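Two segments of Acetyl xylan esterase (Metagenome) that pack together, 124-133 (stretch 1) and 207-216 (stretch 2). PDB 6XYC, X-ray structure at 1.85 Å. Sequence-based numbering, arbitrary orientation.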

# COMPACT_ATOMS: atom_id res chain seq x y z
N GLY A 124 0.97 2.32 3.45
CA GLY A 124 1.04 0.99 4.03
C GLY A 124 -0.33 0.43 4.35
O GLY A 124 -0.55 -0.78 4.24
N HIS A 125 -1.25 1.30 4.76
CA HIS A 125 -2.64 0.90 4.95
C HIS A 125 -3.25 0.37 3.65
O HIS A 125 -3.88 -0.69 3.63
CB HIS A 125 -3.44 2.09 5.48
CG HIS A 125 -4.92 1.99 5.30
ND1 HIS A 125 -5.56 2.44 4.17
CD2 HIS A 125 -5.88 1.50 6.12
CE1 HIS A 125 -6.86 2.23 4.30
NE2 HIS A 125 -7.08 1.66 5.47
N LEU A 126 -3.06 1.11 2.55
CA LEU A 126 -3.62 0.68 1.28
C LEU A 126 -2.94 -0.60 0.78
O LEU A 126 -3.61 -1.48 0.22
CB LEU A 126 -3.48 1.81 0.25
CG LEU A 126 -4.33 3.04 0.58
CD1 LEU A 126 -3.99 4.23 -0.28
CD2 LEU A 126 -5.82 2.68 0.47
N SER A 127 -1.63 -0.72 0.99
CA SER A 127 -0.93 -1.94 0.62
C SER A 127 -1.46 -3.14 1.40
O SER A 127 -1.75 -4.20 0.82
CB SER A 127 0.58 -1.77 0.85
OG SER A 127 1.11 -0.79 -0.02
N ALA A 128 -1.58 -3.00 2.72
CA ALA A 128 -2.15 -4.07 3.52
C ALA A 128 -3.58 -4.37 3.11
O ALA A 128 -4.00 -5.54 3.10
CB ALA A 128 -2.09 -3.71 5.01
N PHE A 129 -4.35 -3.34 2.76
CA PHE A 129 -5.74 -3.59 2.38
C PHE A 129 -5.83 -4.37 1.08
O PHE A 129 -6.70 -5.23 0.93
CB PHE A 129 -6.51 -2.28 2.27
CG PHE A 129 -7.94 -2.39 2.72
CD1 PHE A 129 -8.85 -3.15 2.00
CD2 PHE A 129 -8.36 -1.78 3.89
CE1 PHE A 129 -10.16 -3.27 2.42
CE2 PHE A 129 -9.67 -1.89 4.32
CZ PHE A 129 -10.57 -2.64 3.58
N ALA A 130 -4.94 -4.08 0.11
CA ALA A 130 -4.89 -4.90 -1.09
C ALA A 130 -4.53 -6.34 -0.75
O ALA A 130 -5.11 -7.28 -1.30
CB ALA A 130 -3.87 -4.31 -2.08
N GLY A 131 -3.59 -6.52 0.17
CA GLY A 131 -3.10 -7.84 0.54
C GLY A 131 -4.08 -8.68 1.33
O GLY A 131 -3.86 -9.89 1.46
N VAL A 132 -5.14 -8.08 1.88
CA VAL A 132 -6.19 -8.84 2.55
C VAL A 132 -7.45 -8.94 1.71
O VAL A 132 -8.45 -9.48 2.19
CB VAL A 132 -6.53 -8.26 3.93
CG1 VAL A 132 -5.29 -8.29 4.84
CG2 VAL A 132 -7.10 -6.86 3.82
N THR A 133 -7.44 -8.44 0.47
CA THR A 133 -8.63 -8.51 -0.38
C THR A 133 -8.31 -9.05 -1.77
O THR A 133 -9.01 -8.74 -2.74
CB THR A 133 -9.30 -7.14 -0.48
OG1 THR A 133 -8.38 -6.17 -1.00
CG2 THR A 133 -9.81 -6.67 0.88
N LYS A 207 -14.74 -0.51 10.70
CA LYS A 207 -14.37 -1.88 10.37
C LYS A 207 -13.94 -1.98 8.91
O LYS A 207 -12.97 -2.68 8.59
CB LYS A 207 -15.53 -2.84 10.64
CG LYS A 207 -15.15 -4.30 10.43
CD LYS A 207 -16.32 -5.26 10.59
CE LYS A 207 -15.82 -6.70 10.60
NZ LYS A 207 -16.91 -7.70 10.46
N LEU A 208 -14.64 -1.28 8.01
CA LEU A 208 -14.42 -1.44 6.58
C LEU A 208 -13.25 -0.63 6.05
O LEU A 208 -12.88 -0.81 4.89
CB LEU A 208 -15.69 -1.06 5.81
CG LEU A 208 -16.90 -1.97 6.04
CD1 LEU A 208 -18.09 -1.50 5.25
CD2 LEU A 208 -16.53 -3.42 5.68
N ILE A 209 -12.67 0.27 6.85
CA ILE A 209 -11.41 0.91 6.47
C ILE A 209 -10.21 0.27 7.16
O ILE A 209 -9.08 0.72 6.96
CB ILE A 209 -11.42 2.43 6.77
CG1 ILE A 209 -11.57 2.70 8.27
CG2 ILE A 209 -12.52 3.12 5.97
CD1 ILE A 209 -11.31 4.13 8.66
N SER A 210 -10.43 -0.76 7.97
CA SER A 210 -9.35 -1.33 8.78
C SER A 210 -9.02 -2.73 8.27
O SER A 210 -9.75 -3.69 8.57
CB SER A 210 -9.75 -1.37 10.26
OG SER A 210 -10.03 -0.07 10.74
N PRO A 211 -7.93 -2.90 7.52
CA PRO A 211 -7.65 -4.22 6.92
C PRO A 211 -7.36 -5.31 7.94
O PRO A 211 -7.41 -6.50 7.60
CB PRO A 211 -6.44 -3.96 6.02
CG PRO A 211 -5.76 -2.75 6.62
CD PRO A 211 -6.86 -1.93 7.25
N ILE A 212 -7.05 -4.94 9.19
CA ILE A 212 -6.81 -5.93 10.23
C ILE A 212 -8.01 -6.86 10.38
O ILE A 212 -7.87 -8.00 10.82
CB ILE A 212 -6.49 -5.20 11.57
CG1 ILE A 212 -5.88 -6.17 12.57
CG2 ILE A 212 -7.74 -4.53 12.13
CD1 ILE A 212 -5.28 -5.47 13.78
N ASN A 213 -9.19 -6.40 9.98
CA ASN A 213 -10.40 -7.18 10.19
C ASN A 213 -10.59 -8.32 9.19
O ASN A 213 -11.46 -9.16 9.41
CB ASN A 213 -11.64 -6.28 10.11
CG ASN A 213 -11.76 -5.34 11.29
OD1 ASN A 213 -11.89 -4.13 11.11
ND2 ASN A 213 -11.72 -5.89 12.50
N PHE A 214 -9.80 -8.37 8.12
CA PHE A 214 -10.07 -9.28 7.01
C PHE A 214 -8.90 -10.22 6.73
O PHE A 214 -8.89 -10.87 5.68
CB PHE A 214 -10.45 -8.44 5.80
CG PHE A 214 -11.49 -7.40 6.11
CD1 PHE A 214 -12.81 -7.76 6.29
CD2 PHE A 214 -11.14 -6.06 6.26
CE1 PHE A 214 -13.77 -6.82 6.59
CE2 PHE A 214 -12.09 -5.11 6.55
CZ PHE A 214 -13.41 -5.49 6.72
N VAL A 215 -7.97 -10.34 7.67
CA VAL A 215 -6.82 -11.23 7.50
C VAL A 215 -7.30 -12.67 7.49
O VAL A 215 -8.10 -13.09 8.34
CB VAL A 215 -5.80 -10.98 8.61
CG1 VAL A 215 -4.57 -11.84 8.41
CG2 VAL A 215 -5.43 -9.51 8.66
N ASP A 216 -6.79 -13.45 6.54
CA ASP A 216 -7.16 -14.86 6.39
C ASP A 216 -5.89 -15.67 6.18
O ASP A 216 -4.88 -15.16 5.68
CB ASP A 216 -8.12 -15.07 5.22
CG ASP A 216 -8.53 -16.52 5.05
OD1 ASP A 216 -7.68 -17.33 4.63
OD2 ASP A 216 -9.70 -16.85 5.33

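Residues 124-131 belong to a helix that begins earlier in the chain. Backbone hydrogen bonds of the i to i+4 type run along it, such as Phe129 N to His125 O at 2.8 Å. Stretch 2 starts in a helix that includes Lys207 and Leu208 and then makes a 3-10 segment at 211-213. The nearest CA pairs across the stretches are Phe129 CA to Pro211 CA, 5.0 Å, and Val132 CA to Val215 CA, 5.5 Å. Together the stretches bury 392 Å².

The contact uses one side of the helix. His125, Ala128, Phe129 and Val132 are spaced three or four residues apart, so they line up along that side. Leu126 and Ala130 have CA-to-CB bonds pointing away and make no contact.

Pro211 is the centre of the packing and has the largest covered area, 86 Å². Its CA-to-CB bond points toward the helix. Its ring meets four residues. His125 CD2 is 3.7 Å from Pro211 CD, and Ala128 CB is 4.1 Å from Pro211 CG. Phe129 CD2 is 3.6 Å from Pro211 CB, and Val132 CG2 is 3.7 Å from the same Pro211 CB. The proline ring lies close to the helix backbone at Ala128, with Pro211 CB 4.1 Å from Ala128 C.

His125 provides the one hydrogen bond across the stretches. His125 NE2 donates to Ile209 O at 2.7 Å, with an N-H...acceptor angle of 156°. Its CA-to-CB bond points sideways, but the t rotamer (chi1 161°) and a chi2 of -90° bring the ring end to stretch 2. The acceptor lies at the ring edge, near the ring plane, where the N-H points. The bond therefore ties a helix side chain to the backbone just after Leu208.

The CA-to-CB bond of Phe129 also points sideways, and the end of its side chain comes nearer to stretch 2. Its chi1 of -144° lies between wells. In this conformation the ring reaches along the backbone of 208-210. Its edge faces backbone atoms: Phe129 CZ is 3.2 Å from Leu208 O, and Phe129 CE2 is 3.6 Å from Ile209 C. Aromatic C-H groups carry a slight positive charge, so a carbonyl oxygen near the ring plane is a favourable neighbour. Phe129 CZ also touches Phe214 CE2 at 4.2 Å, an oblique approach of two apolar rings.

The CA-to-CB bond of Val132 points toward stretch 2, and the side chain is in the m rotamer. This places Val132 CG2 against Pro211 and 4.2 Å from Phe214 CB. Val132 CG1 lies 4.0 Å from Val215 CG2, although the CA-to-CB bond of Val215 points away. Both methyls are thus used in apolar contacts.

The CA-to-CB bond of Phe214 points toward stretch 1, and the side chain is in the m rotamer. Phe214 N donates a hydrogen bond to Pro211 O at 3.1 Å, which helps hold the turn that presents both residues to stretch 1. Thr133 OG1, in the p rotamer, donates to Phe129 O at 2.7 Å.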